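ATP-dependent DNA ligase (Mycobacterium tuberculosis, PDB 6NHX) seals breaks in double-stranded DNA at the expense of ATP, working with Ku in non-homologous end joining. Local coordinates at residues A81-S86 with T102-W107. The protein carries 1 engineered substitution. Numbering follows the deposited sequence.
Sequences AVVLDS and TRVEFW
Val82 and Glu105 form an antiparallel hydrogen-bonded pair where strand 74-82 meets strand 105-114: Val82 N donates to Glu105 O at 2.8 Å, and Glu105 N returns a nearly straight bond (171°) to Val82 O. Next to them, Ala81 faces Phe106 as a non-hydrogen-bonded pair, and the small Ala81 methyl fits a face packed by Leu37 of strand 35-42 and Met95 of helix 92-96. Further along, a water accepts from Leu84 N and donates to Arg103 O at 2.8 Å, bridging the two segments.

On the face of Val82 and Glu105, the branched valine suits a strand; chi1 of -64° leaves CG2 between the backbone N and the carbonyl carbon, over the indole. Val82 CG2 sits 3.8 Å from the centroid of the Trp107 five-membered ring, only 5° off its normal, a CH-pi contact. Leu84 CD2 approaches the benzo ring obliquely, 3.7 Å from Trp107 CZ2, while its other methyl, CD1, touches Glu105 OE2. The carboxylate also takes the indole N-H: Trp107 NE1, with its partner in the ring plane, gives Glu105 OE1 a 2.9 Å bond from above the carboxylate plane. Trp32 adds an edge-to-face ring contact.

Val83 CG1 meets Thr102 CG2 at 3.5 Å. Thr102 suits this place because its methyl joins the apolar contact while OG1 bonds to Gly99 N.

Between these neighbouring inner strands of the antiparallel sheet, paired amides set the register, while the bond at NE1 and the valine methyl on one face probably limit rotation of the indole.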
loop_
_atom_site.group_PDB
_atom_site.type_symbol
_atom_site.label_atom_id
_atom_site.label_comp_id
_atom_site.label_asym_id
_atom_site.label_seq_id
_atom_site.Cartn_x
_atom_site.Cartn_y
_atom_site.Cartn_z
ATOM N N ALA A 81 5.009 4.061 -5.973
ATOM C CA ALA A 81 5.866 4.995 -5.257
ATOM C C ALA A 81 5.997 4.497 -3.825
ATOM O O ALA A 81 4.997 4.155 -3.189
ATOM C CB ALA A 81 5.266 6.397 -5.279
ATOM N N VAL A 82 7.235 4.427 -3.333
ATOM C CA VAL A 82 7.524 3.830 -2.038
ATOM C C VAL A 82 8.486 4.701 -1.242
ATOM O O VAL A 82 9.321 5.434 -1.793
ATOM C CB VAL A 82 8.086 2.394 -2.133
ATOM C CG1 VAL A 82 7.070 1.440 -2.749
ATOM C CG2 VAL A 82 9.398 2.412 -2.934
ATOM N N VAL A 83 8.360 4.586 0.073
ATOM C CA VAL A 83 9.336 5.087 1.026
ATOM C C VAL A 83 9.826 3.883 1.811
ATOM O O VAL A 83 9.018 3.138 2.377
ATOM C CB VAL A 83 8.728 6.149 1.966
ATOM C CG1 VAL A 83 9.693 6.527 3.095
ATOM C CG2 VAL A 83 8.280 7.378 1.199
ATOM N N LEU A 84 11.139 3.702 1.861
ATOM C CA LEU A 84 11.734 2.540 2.505
ATOM C C LEU A 84 11.956 2.794 3.992
ATOM O O LEU A 84 12.379 3.882 4.393
ATOM C CB LEU A 84 13.065 2.190 1.830
ATOM C CG LEU A 84 13.002 2.007 0.309
ATOM C CD1 LEU A 84 14.354 1.550 -0.242
ATOM C CD2 LEU A 84 11.889 1.024 -0.078
ATOM N N ASP A 85 11.655 1.779 4.804
ATOM C CA ASP A 85 11.907 1.827 6.241
ATOM C C ASP A 85 13.380 1.522 6.518
ATOM O O ASP A 85 14.184 1.331 5.602
ATOM C CB ASP A 85 10.922 0.943 7.011
ATOM C CG ASP A 85 11.132 -0.552 6.777
ATOM O OD1 ASP A 85 12.180 -0.971 6.241
ATOM O OD2 ASP A 85 10.211 -1.319 7.154
ATOM N N SER A 86 13.748 1.446 7.798
ATOM C CA SER A 86 15.143 1.216 8.148
ATOM C C SER A 86 15.613 -0.193 7.815
ATOM O O SER A 86 16.827 -0.439 7.828
ATOM C CB SER A 86 15.381 1.516 9.630
ATOM O OG SER A 86 14.547 0.713 10.451
ATOM N N THR A 102 11.929 13.388 2.911
ATOM C CA THR A 102 11.806 11.942 2.787
ATOM C C THR A 102 12.105 11.509 1.361
ATOM O O THR A 102 11.552 12.059 0.404
ATOM C CB THR A 102 10.388 11.520 3.157
ATOM O OG1 THR A 102 10.068 12.032 4.451
ATOM C CG2 THR A 102 10.280 10.007 3.193
ATOM N N ARG A 103 12.953 10.497 1.220
ATOM C CA ARG A 103 13.268 9.955 -0.093
ATOM C C ARG A 103 12.129 9.066 -0.586
ATOM O O ARG A 103 11.649 8.198 0.147
ATOM C CB ARG A 103 14.578 9.164 -0.032
ATOM C CG ARG A 103 15.700 9.913 0.679
ATOM C CD ARG A 103 16.922 9.032 0.933
ATOM N NE ARG A 103 17.466 8.455 -0.294
ATOM C CZ ARG A 103 18.162 9.131 -1.205
ATOM N NH1 ARG A 103 18.410 10.427 -1.039
ATOM N NH2 ARG A 103 18.616 8.508 -2.287
ATOM N N VAL A 104 11.679 9.309 -1.814
ATOM C CA VAL A 104 10.642 8.522 -2.473
ATOM C C VAL A 104 11.250 7.864 -3.705
ATOM O O VAL A 104 11.961 8.521 -4.475
ATOM C CB VAL A 104 9.450 9.412 -2.866
ATOM C CG1 VAL A 104 8.431 8.637 -3.706
ATOM C CG2 VAL A 104 8.800 10.011 -1.617
ATOM N N GLU A 105 10.976 6.576 -3.890
ATOM C CA GLU A 105 11.387 5.830 -5.071
ATOM C C GLU A 105 10.158 5.409 -5.861
ATOM O O GLU A 105 9.062 5.267 -5.317
ATOM C CB GLU A 105 12.146 4.563 -4.667
ATOM C CG GLU A 105 13.421 4.854 -3.905
ATOM C CD GLU A 105 14.372 3.679 -3.797
ATOM O OE1 GLU A 105 14.340 2.781 -4.652
ATOM O OE2 GLU A 105 15.194 3.681 -2.856
ATOM N N PHE A 106 10.361 5.166 -7.148
ATOM C CA PHE A 106 9.359 4.515 -7.979
ATOM C C PHE A 106 9.869 3.125 -8.324
ATOM O O PHE A 106 10.956 2.984 -8.893
ATOM C CB PHE A 106 9.079 5.328 -9.238
ATOM C CG PHE A 106 8.102 4.666 -10.176
ATOM C CD1 PHE A 106 6.766 4.482 -9.820
ATOM C CD2 PHE A 106 8.521 4.205 -11.411
ATOM C CE1 PHE A 106 5.880 3.876 -10.691
ATOM C CE2 PHE A 106 7.628 3.584 -12.281
ATOM C CZ PHE A 106 6.326 3.431 -11.930
ATOM N N TRP A 107 9.114 2.099 -7.930
ATOM C CA TRP A 107 9.434 0.719 -8.272
ATOM C C TRP A 107 8.476 0.291 -9.374
ATOM O O TRP A 107 7.276 0.117 -9.130
ATOM C CB TRP A 107 9.319 -0.202 -7.057
ATOM C CG TRP A 107 10.459 -0.019 -6.060
ATOM C CD1 TRP A 107 11.401 0.972 -6.064
ATOM C CD2 TRP A 107 10.761 -0.847 -4.920
ATOM N NE1 TRP A 107 12.275 0.808 -5.006
ATOM C CE2 TRP A 107 11.901 -0.302 -4.295
ATOM C CE3 TRP A 107 10.183 -1.994 -4.376
ATOM C CZ2 TRP A 107 12.468 -0.866 -3.154
ATOM C CZ3 TRP A 107 10.757 -2.553 -3.234
ATOM C CH2 TRP A 107 11.877 -1.984 -2.632
HETATM O O HOH W 1 12.937 5.732 0.725
#